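Local coordinates for protein afamin (PDB 6FAK) that carries hydrophobic molecules in body fluids, binding vitamin E and keeping lipidated Wnt proteins soluble and active, at residues Ser136-Phe141 with His163-Ala168; Thr26-Ala31 with Glu144-Asn149; Lys16-Asn21 with Asp252-Ile257; Leu158-His163 with Thr189-Ala194. One frame throughout, in Å; residues are numbered along the deposited sequence. Where two conformers were deposited one is given.

In the fold
Afamin has the largely helical, disulfide-rich albumin fold, and these four contacts lie in or beside its first albumin domain. From the N terminus, Lys16-Asn21 opens the longest loop, closed by interaction 3 at Asp252-Ile257 in the second albumin domain; the other three nest inside it. Thr26-Ala31 is joined to Glu144-Asn149 by interaction 2. Before that loop closes, Ser136-Phe141 opens interaction 1, which ends at His163-Ala168, so the two cross. Interaction 4 in turn crosses interaction 1 and shares His163 with it, but follows interaction 2 in series. Helix 134-148 serves interactions 1 and 2, and helix 154-171 interactions 1 and 4; in interaction 4 its partner, helix 177-209, runs on into the second domain.

Interaction 1 (Ser136-Phe141 with His163-Ala168); sequences SLLNHF and HFEEVA
Two consecutive helices of the first albumin domain, 134-148 and 154-171, meet here through a pair of phenylalanines, Phe141 and Phe164, with Leu138 and Glu165 beside them. Phe141 CE1 stands 3.5 Å above one face of the Phe164 ring, offset toward the rim of that ring. With centroids 4.9 Å apart and planes inclined at 58°, the pair is oblique, and the two side chains cross at about a right angle. Phe141 has CG anti to the backbone N (chi1 169°), which sends its ring across the gap with CZ leading; CZ also lies 3.6 Å from Phe164 CB. Next to the rings, Leu138 CD1 comes to 3.2 Å from Glu165 OE2 and 4.1 Å from Glu165 CB, a methyl laid against a carboxylate and its aliphatic stem. The CB of Glu165 does not point at the partner helix; its extended chain brings the acid group over. A salt bridge from OE1 to Arg134, at the start of helix 134-148, and a hydrogen bond between OE1 and Tyr130 OH of helix 123-132 help hold the carboxylate, whose OE2 lies against Leu138 CD1. The contact sits near the surface: helix 177-209 lies against Phe164 through Ala185, Val188 and Thr189, while Tyr24 of helix 22-33 touches Leu138.

Interaction 2 (Thr26-Ala31 with Glu144-Asn149); sequences TIIAFA and EVARRN
Ala31 and Ala146 face each other with their methyls, CB to CB 3.9 Å, in a close helix pair of the albumin fold. Helix segments 26-31 and 144-148 run the same way at 34°, and the small alanines are consistent with axes only 8.2 Å apart. Ile28 flanks this meeting: its CB is directed past the partner rather than at it, and CG2 stops 4.4 Å from Ala146 CB. On the other flank Arg147 lays its backbone against Ala31, with a CA-H...O contact of 3.5 Å from Arg147 CA to Ala31 O. The arginine places CG between the backbone N and the carbonyl carbon (chi1 64°), and its chain bends at chi3, carrying the guanidinium away from Ala31. There NH2 bonds Gln35 O, while NH1 makes a weak bond to Glu144 OE1. The same OE1 is gripped more firmly by Arg148 NH1, 2.7 Å away on the anti side of the carboxylate, so one oxygen gathers two arginines into a salt-bridge network. Where helix 134-148 ends, Asn149 folds back on it: ND2 donates to Val145 O at 2.8 Å, nearly straight at 164°.

Interaction 3 (Lys16-Asn21 with Asp252-Ile257); sequences KFIEDN and DVVQCI
Ile18 and Ile257 form the tight part of an interdomain helix contact of the albumin fold, joining helix 13-20 of the first domain to helix 253-268 of the second, within the region that builds the pocket for hydrophobic ligands. The two isoleucines slide past each other in opposite directions, with Ile18 CG1 4.0 Å from Ile257 CG2. That methyl also meets Phe17, whose CD2 lies 4.2 Å from it in an oblique approach. Ile257 CG2 is anti to the backbone N (chi1 -71° to CG1), the setting that turns this branch toward both partners. Ile18 crosses Val254 at about a right angle, CD1 to CG1 4.2 Å. Branched side chains fill the space between axes 11.0 Å apart, and Ile25 of helix 22-33 touches both isoleucines. The outward side of helix 13-20 is different: Lys16 and Asp20 are exposed, and Lys16 NZ turns back to its own helix, reaching Glu19 OE1 at 2.7 Å on the syn side. On the partner, the helix start is secured within its own segment, Asp252 OD1 capping Gln255 N, and Cys256 is tied to Cys248 by a disulfide. Where helix 13-20 ends, Asn21 curls over Phe17: its ND2 stands 3.2 Å above the centre of one ring face and at the same time donates to Phe17 O at 2.7 Å.

Interaction 4 (Leu158-His163 with Thr189-Ala194); sequences LTVAVH and TQYLKA
The ring of Tyr191 is the flat group that touches across this contact, and Val160 meets it at the edge: the valine CG2 lies near the ring plane, 3.8 Å from CD2. Thr159 CG2 approaches obliquely, 4.2 Å from CE2, and the ring of Phe195, one turn on in the same helix, meets that of Tyr191 with planes at about 35°. The setting is an antiparallel helix pair of the albumin fold, helix 154-171 and the long helix 177-209, whose segments run at 174° with axes 10.2 Å apart; the turn between them is spanned by the Cys171-Cys180 disulfide. In Tyr191 CG is anti to the backbone N (chi1 -177°), which sends the ring toward segment 158-163. Its hydroxyl is hydrogen-bonded to Gln291, next to Thr159, while Thr159 OG1 bonds Pro155 O one turn back, so the threonine offers its methyl to the ring. A triethylene glycol, probably from the crystallisation liquor, lies about 3 Å from the Tyr191 side chain at nearest atoms, close to the start of the region that forms the pocket for hydrophobic ligands. Leu192 points its CB past segment 158-163, and its buried side chain packs on Leu157 of helix 154-171 and Val145 of helix 134-148. One methyl joins both halves: Val160 CG2, held at the tyrosine edge, also rests 3.9 Å from Leu192 CB.

Interaction 1 (Ser136-Phe141 with His163-Ala168)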
# COMPACT_ATOMS: atom_id res chain seq x y z
N SER A 136 12.04 -5.94 25.99
CA SER A 136 10.64 -5.58 26.27
C SER A 136 10.09 -4.41 25.47
O SER A 136 8.91 -4.43 25.09
CB SER A 136 10.44 -5.27 27.74
OG SER A 136 9.05 -5.08 28.01
N LEU A 137 10.92 -3.39 25.22
CA LEU A 137 10.47 -2.20 24.51
C LEU A 137 10.24 -2.51 23.06
O LEU A 137 9.24 -2.11 22.50
CB LEU A 137 11.50 -1.08 24.62
CG LEU A 137 11.06 0.27 24.02
CD1 LEU A 137 10.31 1.08 25.07
CD2 LEU A 137 12.23 1.05 23.45
N LEU A 138 11.19 -3.19 22.45
CA LEU A 138 11.08 -3.55 21.06
C LEU A 138 9.95 -4.57 20.86
O LEU A 138 9.25 -4.51 19.86
CB LEU A 138 12.42 -4.09 20.53
CG LEU A 138 12.66 -4.02 19.01
CD1 LEU A 138 13.98 -3.33 18.67
CD2 LEU A 138 12.60 -5.39 18.35
N ASN A 139 9.78 -5.52 21.80
CA ASN A 139 8.68 -6.47 21.74
C ASN A 139 7.33 -5.75 21.73
O ASN A 139 6.50 -6.05 20.89
CB ASN A 139 8.70 -7.48 22.88
CG ASN A 139 9.72 -8.60 22.67
OD1 ASN A 139 10.25 -8.79 21.57
ND2 ASN A 139 10.00 -9.35 23.73
N HIS A 140 7.13 -4.80 22.64
CA HIS A 140 5.86 -4.06 22.72
C HIS A 140 5.65 -3.14 21.50
O HIS A 140 4.54 -3.07 20.95
CB HIS A 140 5.74 -3.28 24.04
CG HIS A 140 4.36 -2.77 24.32
ND1 HIS A 140 3.50 -3.39 25.20
CD2 HIS A 140 3.69 -1.71 23.81
CE1 HIS A 140 2.35 -2.73 25.22
NE2 HIS A 140 2.44 -1.71 24.39
N PHE A 141 6.71 -2.46 21.05
CA PHE A 141 6.66 -1.67 19.79
C PHE A 141 6.17 -2.48 18.56
O PHE A 141 5.27 -2.06 17.85
CB PHE A 141 8.07 -1.11 19.46
CG PHE A 141 8.20 -0.52 18.08
CD1 PHE A 141 7.79 0.79 17.82
CD2 PHE A 141 8.72 -1.27 17.04
CE1 PHE A 141 7.88 1.33 16.56
CE2 PHE A 141 8.83 -0.74 15.77
CZ PHE A 141 8.40 0.56 15.54
N HIS A 163 15.22 0.46 12.41
CA HIS A 163 15.34 1.90 12.26
C HIS A 163 14.72 2.68 13.41
O HIS A 163 15.30 3.69 13.87
CB HIS A 163 14.85 2.31 10.90
CG HIS A 163 15.83 1.95 9.84
ND1 HIS A 163 16.64 2.89 9.25
CD2 HIS A 163 16.25 0.75 9.39
CE1 HIS A 163 17.46 2.28 8.40
NE2 HIS A 163 17.24 0.98 8.47
N PHE A 164 13.61 2.17 13.94
CA PHE A 164 13.00 2.79 15.09
C PHE A 164 13.93 2.70 16.29
O PHE A 164 14.09 3.68 17.01
CB PHE A 164 11.57 2.28 15.34
CG PHE A 164 10.49 3.17 14.74
CD1 PHE A 164 10.32 4.48 15.18
CD2 PHE A 164 9.62 2.70 13.74
CE1 PHE A 164 9.32 5.29 14.64
CE2 PHE A 164 8.59 3.49 13.22
CZ PHE A 164 8.46 4.80 13.66
N GLU A 165 14.60 1.57 16.47
CA GLU A 165 15.61 1.44 17.50
C GLU A 165 16.82 2.41 17.36
O GLU A 165 17.31 2.96 18.37
CB GLU A 165 16.09 -0.03 17.59
CG GLU A 165 17.26 -0.19 18.56
CD GLU A 165 17.49 -1.62 19.02
OE1 GLU A 165 18.07 -1.77 20.12
OE2 GLU A 165 17.11 -2.57 18.30
N GLU A 166 17.31 2.60 16.15
CA GLU A 166 18.35 3.60 15.89
C GLU A 166 17.85 5.04 16.22
O GLU A 166 18.65 5.88 16.64
CB GLU A 166 18.81 3.59 14.42
CG GLU A 166 19.32 2.26 13.82
CD GLU A 166 20.15 1.37 14.75
OE1 GLU A 166 20.97 1.88 15.56
OE2 GLU A 166 20.01 0.13 14.62
N VAL A 167 16.58 5.33 16.02
CA VAL A 167 16.00 6.61 16.38
C VAL A 167 16.03 6.78 17.89
O VAL A 167 16.42 7.82 18.36
CB VAL A 167 14.60 6.82 15.78
CG1 VAL A 167 13.86 8.03 16.42
CG2 VAL A 167 14.72 6.99 14.28
N ALA A 168 15.61 5.75 18.63
CA ALA A 168 15.53 5.79 20.08
C ALA A 168 16.94 5.93 20.66
O ALA A 168 17.17 6.76 21.53
CB ALA A 168 14.84 4.54 20.63

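Interaction 2 (Thr26-Ala31 with Glu144-Asn149)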
# COMPACT_ATOMS: atom_id res chain seq x y z
N THR A 26 7.24 -14.28 15.90
CA THR A 26 6.02 -14.82 16.45
C THR A 26 4.99 -13.71 16.81
O THR A 26 3.78 -13.85 16.59
CB THR A 26 6.33 -15.69 17.69
OG1 THR A 26 7.15 -16.80 17.30
CG2 THR A 26 5.06 -16.25 18.27
N ILE A 27 5.50 -12.65 17.43
CA ILE A 27 4.72 -11.46 17.79
C ILE A 27 4.09 -10.86 16.55
O ILE A 27 2.87 -10.57 16.53
CB ILE A 27 5.59 -10.43 18.54
CG1 ILE A 27 5.85 -10.95 19.95
CG2 ILE A 27 4.92 -9.06 18.62
CD1 ILE A 27 6.87 -10.12 20.73
N ILE A 28 4.90 -10.69 15.49
CA ILE A 28 4.39 -10.09 14.26
C ILE A 28 3.22 -10.97 13.73
O ILE A 28 2.14 -10.46 13.49
CB ILE A 28 5.44 -9.99 13.15
CG1 ILE A 28 6.52 -8.95 13.52
CG2 ILE A 28 4.80 -9.60 11.83
CD1 ILE A 28 7.66 -8.83 12.54
N ALA A 29 3.46 -12.27 13.60
CA ALA A 29 2.41 -13.17 13.05
C ALA A 29 1.09 -13.13 13.88
O ALA A 29 0.00 -13.02 13.35
CB ALA A 29 2.93 -14.60 12.99
N PHE A 30 1.25 -13.29 15.19
CA PHE A 30 0.14 -13.37 16.11
C PHE A 30 -0.64 -12.07 16.12
O PHE A 30 -1.86 -12.10 15.93
CB PHE A 30 0.62 -13.73 17.51
CG PHE A 30 -0.47 -14.16 18.47
CD1 PHE A 30 -1.78 -14.37 18.11
CD2 PHE A 30 -0.13 -14.37 19.78
CE1 PHE A 30 -2.74 -14.80 19.03
CE2 PHE A 30 -1.07 -14.74 20.75
CZ PHE A 30 -2.39 -14.99 20.36
N ALA A 31 0.09 -10.96 16.19
CA ALA A 31 -0.52 -9.61 16.23
C ALA A 31 -1.25 -9.27 14.96
O ALA A 31 -2.30 -8.61 15.01
CB ALA A 31 0.54 -8.55 16.55
N GLU A 144 2.58 -3.45 18.78
CA GLU A 144 1.67 -2.34 18.57
C GLU A 144 1.65 -1.95 17.10
O GLU A 144 0.56 -1.66 16.53
CB GLU A 144 2.00 -1.14 19.48
CG GLU A 144 1.85 -1.38 21.01
CD GLU A 144 0.43 -1.61 21.53
OE1 GLU A 144 -0.53 -1.58 20.74
OE2 GLU A 144 0.28 -1.84 22.78
N VAL A 145 2.81 -2.03 16.44
CA VAL A 145 2.89 -1.74 15.01
C VAL A 145 2.20 -2.81 14.15
O VAL A 145 1.40 -2.49 13.27
CB VAL A 145 4.36 -1.48 14.58
CG1 VAL A 145 4.42 -1.20 13.09
CG2 VAL A 145 4.87 -0.22 15.29
N ALA A 146 2.45 -4.09 14.44
CA ALA A 146 1.94 -5.17 13.61
C ALA A 146 0.41 -5.31 13.65
O ALA A 146 -0.22 -5.49 12.63
CB ALA A 146 2.58 -6.48 14.01
N ARG A 147 -0.19 -5.15 14.83
CA ARG A 147 -1.66 -5.22 14.93
C ARG A 147 -2.34 -4.08 14.20
O ARG A 147 -3.46 -4.26 13.72
CB ARG A 147 -2.13 -5.32 16.41
CG ARG A 147 -1.81 -4.10 17.28
CD ARG A 147 -1.71 -4.47 18.77
NE ARG A 147 -2.97 -5.06 19.24
CZ ARG A 147 -3.78 -4.55 20.15
NH1 ARG A 147 -3.47 -3.42 20.78
NH2 ARG A 147 -4.92 -5.17 20.44
N ARG A 148 -1.63 -2.96 14.05
CA ARG A 148 -2.16 -1.81 13.29
C ARG A 148 -1.80 -1.84 11.81
O ARG A 148 -2.33 -1.03 11.06
CB ARG A 148 -1.69 -0.50 13.90
CG ARG A 148 -2.40 -0.15 15.23
CD ARG A 148 -1.68 0.98 15.99
NE ARG A 148 -2.38 1.28 17.25
CZ ARG A 148 -2.25 0.60 18.37
NH1 ARG A 148 -1.34 -0.38 18.47
NH2 ARG A 148 -3.03 0.88 19.42
N ASN A 149 -0.96 -2.78 11.40
CA ASN A 149 -0.47 -2.90 10.01
C ASN A 149 -0.50 -4.39 9.64
O ASN A 149 0.55 -5.01 9.43
CB ASN A 149 0.96 -2.29 9.89
CG ASN A 149 0.97 -0.82 10.13
OD1 ASN A 149 0.71 -0.07 9.22
ND2 ASN A 149 1.22 -0.38 11.40

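Interaction 3 (Lys16-Asn21 with Asp252-Ile257)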
# COMPACT_ATOMS: atom_id res chain seq x y z
N LYS A 16 19.22 -19.37 10.46
CA LYS A 16 19.81 -18.79 11.65
C LYS A 16 19.12 -17.50 11.99
O LYS A 16 18.79 -17.30 13.14
CB LYS A 16 21.33 -18.56 11.52
CG LYS A 16 22.16 -19.60 12.26
CD LYS A 16 22.07 -21.00 11.64
CE LYS A 16 21.11 -21.94 12.35
NZ LYS A 16 21.47 -22.18 13.79
N PHE A 17 18.95 -16.61 11.02
CA PHE A 17 18.21 -15.37 11.25
C PHE A 17 16.82 -15.65 11.89
O PHE A 17 16.43 -14.97 12.85
CB PHE A 17 18.05 -14.57 9.96
CG PHE A 17 17.28 -13.28 10.14
CD1 PHE A 17 17.94 -12.11 10.48
CD2 PHE A 17 15.90 -13.25 9.98
CE1 PHE A 17 17.24 -10.93 10.65
CE2 PHE A 17 15.19 -12.06 10.15
CZ PHE A 17 15.86 -10.90 10.49
N ILE A 18 16.09 -16.62 11.36
CA ILE A 18 14.73 -16.96 11.86
C ILE A 18 14.75 -17.51 13.28
O ILE A 18 13.94 -17.08 14.12
CB ILE A 18 14.01 -17.95 10.93
CG1 ILE A 18 13.63 -17.24 9.62
CG2 ILE A 18 12.73 -18.50 11.57
CD1 ILE A 18 13.33 -18.19 8.49
N GLU A 19 15.64 -18.47 13.52
CA GLU A 19 15.84 -19.05 14.87
C GLU A 19 16.18 -17.96 15.88
O GLU A 19 15.58 -17.88 16.95
CB GLU A 19 16.97 -20.08 14.87
CG GLU A 19 16.63 -21.43 14.26
CD GLU A 19 17.80 -22.40 14.30
OE1 GLU A 19 18.94 -21.97 14.62
OE2 GLU A 19 17.59 -23.60 14.02
N ASP A 20 17.16 -17.12 15.53
CA ASP A 20 17.55 -15.97 16.33
C ASP A 20 16.44 -14.98 16.63
O ASP A 20 16.36 -14.50 17.75
CB ASP A 20 18.69 -15.19 15.65
CG ASP A 20 20.07 -15.83 15.87
OD1 ASP A 20 20.13 -16.92 16.48
OD2 ASP A 20 21.07 -15.21 15.44
N ASN A 21 15.59 -14.68 15.63
CA ASN A 21 14.52 -13.66 15.77
C ASN A 21 13.10 -14.23 16.01
O ASN A 21 12.12 -13.55 15.83
CB ASN A 21 14.54 -12.74 14.54
CG ASN A 21 15.83 -11.93 14.44
OD1 ASN A 21 16.03 -10.96 15.18
ND2 ASN A 21 16.73 -12.34 13.54
N ASP A 252 2.08 -15.61 6.11
CA ASP A 252 2.94 -16.63 6.64
C ASP A 252 4.34 -15.99 6.84
O ASP A 252 5.16 -15.94 5.90
CB ASP A 252 2.96 -17.83 5.69
CG ASP A 252 3.79 -18.99 6.22
OD1 ASP A 252 4.70 -18.81 7.08
OD2 ASP A 252 3.52 -20.09 5.74
N VAL A 253 4.61 -15.51 8.04
CA VAL A 253 5.81 -14.69 8.31
C VAL A 253 7.13 -15.42 8.05
O VAL A 253 8.03 -14.88 7.42
CB VAL A 253 5.80 -14.04 9.70
CG1 VAL A 253 4.60 -13.11 9.84
CG2 VAL A 253 5.79 -15.09 10.82
N VAL A 254 7.22 -16.68 8.50
CA VAL A 254 8.40 -17.53 8.25
C VAL A 254 8.65 -17.79 6.75
O VAL A 254 9.76 -17.57 6.26
CB VAL A 254 8.30 -18.87 9.03
CG1 VAL A 254 9.47 -19.79 8.69
CG2 VAL A 254 8.28 -18.59 10.53
N GLN A 255 7.63 -18.23 6.04
CA GLN A 255 7.76 -18.46 4.61
C GLN A 255 8.10 -17.17 3.84
O GLN A 255 8.85 -17.19 2.85
CB GLN A 255 6.46 -19.05 4.03
CG GLN A 255 6.64 -19.69 2.66
CD GLN A 255 7.64 -20.86 2.71
OE1 GLN A 255 7.77 -21.55 3.71
NE2 GLN A 255 8.40 -21.00 1.66
N CYS A 256 7.52 -16.07 4.27
CA CYS A 256 7.80 -14.77 3.69
C CYS A 256 9.28 -14.43 3.79
O CYS A 256 9.90 -14.04 2.78
CB CYS A 256 6.92 -13.69 4.35
SG CYS A 256 7.01 -12.01 3.69
N ILE A 257 9.83 -14.55 5.00
CA ILE A 257 11.26 -14.28 5.24
C ILE A 257 12.13 -15.20 4.37
O ILE A 257 13.00 -14.69 3.67
CB ILE A 257 11.65 -14.34 6.76
CG1 ILE A 257 11.07 -13.15 7.50
CG2 ILE A 257 13.15 -14.33 6.96
CD1 ILE A 257 10.89 -13.34 9.00

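Interaction 4 (Leu158-His163 with Thr189-Ala194)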
# COMPACT_ATOMS: atom_id res chain seq x y z
N LEU A 158 10.36 -5.76 10.37
CA LEU A 158 11.66 -5.93 11.06
C LEU A 158 12.68 -4.81 10.73
O LEU A 158 13.41 -4.34 11.60
CB LEU A 158 12.28 -7.29 10.75
CG LEU A 158 11.55 -8.52 11.26
CD1 LEU A 158 12.10 -9.76 10.58
CD2 LEU A 158 11.64 -8.66 12.76
N THR A 159 12.74 -4.39 9.48
CA THR A 159 13.53 -3.24 9.11
C THR A 159 13.05 -1.96 9.79
O THR A 159 13.87 -1.12 10.27
CB THR A 159 13.54 -3.07 7.57
OG1 THR A 159 14.16 -4.21 6.98
CG2 THR A 159 14.30 -1.80 7.15
N VAL A 160 11.74 -1.78 9.81
CA VAL A 160 11.14 -0.65 10.50
C VAL A 160 11.53 -0.68 12.00
O VAL A 160 11.93 0.34 12.53
CB VAL A 160 9.60 -0.57 10.20
CG1 VAL A 160 8.87 0.36 11.15
CG2 VAL A 160 9.41 -0.07 8.78
N ALA A 161 11.47 -1.84 12.67
CA ALA A 161 11.83 -1.96 14.09
C ALA A 161 13.28 -1.60 14.31
O ALA A 161 13.58 -0.89 15.29
CB ALA A 161 11.58 -3.37 14.63
N VAL A 162 14.15 -2.04 13.41
CA VAL A 162 15.59 -1.71 13.46
C VAL A 162 15.82 -0.19 13.40
O VAL A 162 16.55 0.37 14.21
CB VAL A 162 16.40 -2.44 12.36
CG1 VAL A 162 17.79 -1.86 12.19
CG2 VAL A 162 16.52 -3.92 12.69
N HIS A 163 15.22 0.46 12.41
CA HIS A 163 15.34 1.90 12.26
C HIS A 163 14.72 2.68 13.41
O HIS A 163 15.30 3.69 13.87
CB HIS A 163 14.85 2.31 10.90
CG HIS A 163 15.83 1.95 9.84
ND1 HIS A 163 16.64 2.89 9.25
CD2 HIS A 163 16.25 0.75 9.39
CE1 HIS A 163 17.46 2.28 8.40
NE2 HIS A 163 17.24 0.98 8.47
N THR A 189 8.43 6.30 9.52
CA THR A 189 6.97 6.22 9.26
C THR A 189 6.60 6.28 7.79
O THR A 189 5.72 5.50 7.33
CB THR A 189 6.24 7.31 10.04
OG1 THR A 189 6.54 7.06 11.42
CG2 THR A 189 4.72 7.28 9.81
N GLN A 190 7.26 7.16 7.04
CA GLN A 190 7.03 7.25 5.61
C GLN A 190 7.41 5.96 4.87
O GLN A 190 6.75 5.56 3.91
CB GLN A 190 7.73 8.45 5.02
CG GLN A 190 7.09 9.74 5.51
CD GLN A 190 7.83 11.01 5.09
OE1 GLN A 190 9.05 11.01 4.82
NE2 GLN A 190 7.08 12.12 5.03
N TYR A 191 8.51 5.35 5.29
CA TYR A 191 8.97 4.10 4.71
C TYR A 191 7.90 3.01 4.93
O TYR A 191 7.43 2.33 3.99
CB TYR A 191 10.26 3.71 5.38
CG TYR A 191 10.86 2.47 4.82
CD1 TYR A 191 11.62 2.53 3.66
CD2 TYR A 191 10.69 1.24 5.44
CE1 TYR A 191 12.20 1.39 3.14
CE2 TYR A 191 11.27 0.08 4.92
CZ TYR A 191 12.01 0.16 3.77
OH TYR A 191 12.61 -0.97 3.22
N LEU A 192 7.48 2.90 6.18
CA LEU A 192 6.48 1.93 6.57
C LEU A 192 5.19 2.16 5.73
O LEU A 192 4.68 1.23 5.13
CB LEU A 192 6.21 2.01 8.09
CG LEU A 192 4.97 1.24 8.53
CD1 LEU A 192 5.18 -0.24 8.31
CD2 LEU A 192 4.62 1.52 9.98
N LYS A 193 4.70 3.39 5.66
CA LYS A 193 3.46 3.67 4.95
C LYS A 193 3.59 3.48 3.44
O LYS A 193 2.65 2.93 2.84
CB LYS A 193 2.90 5.04 5.29
CG LYS A 193 2.36 5.17 6.71
CD LYS A 193 1.80 3.89 7.36
CE LYS A 193 1.41 4.13 8.82
NZ LYS A 193 0.70 2.98 9.44
N ALA A 194 4.73 3.84 2.86
CA ALA A 194 4.96 3.57 1.44
C ALA A 194 4.97 2.06 1.09
O ALA A 194 4.27 1.64 0.16
CB ALA A 194 6.26 4.19 0.96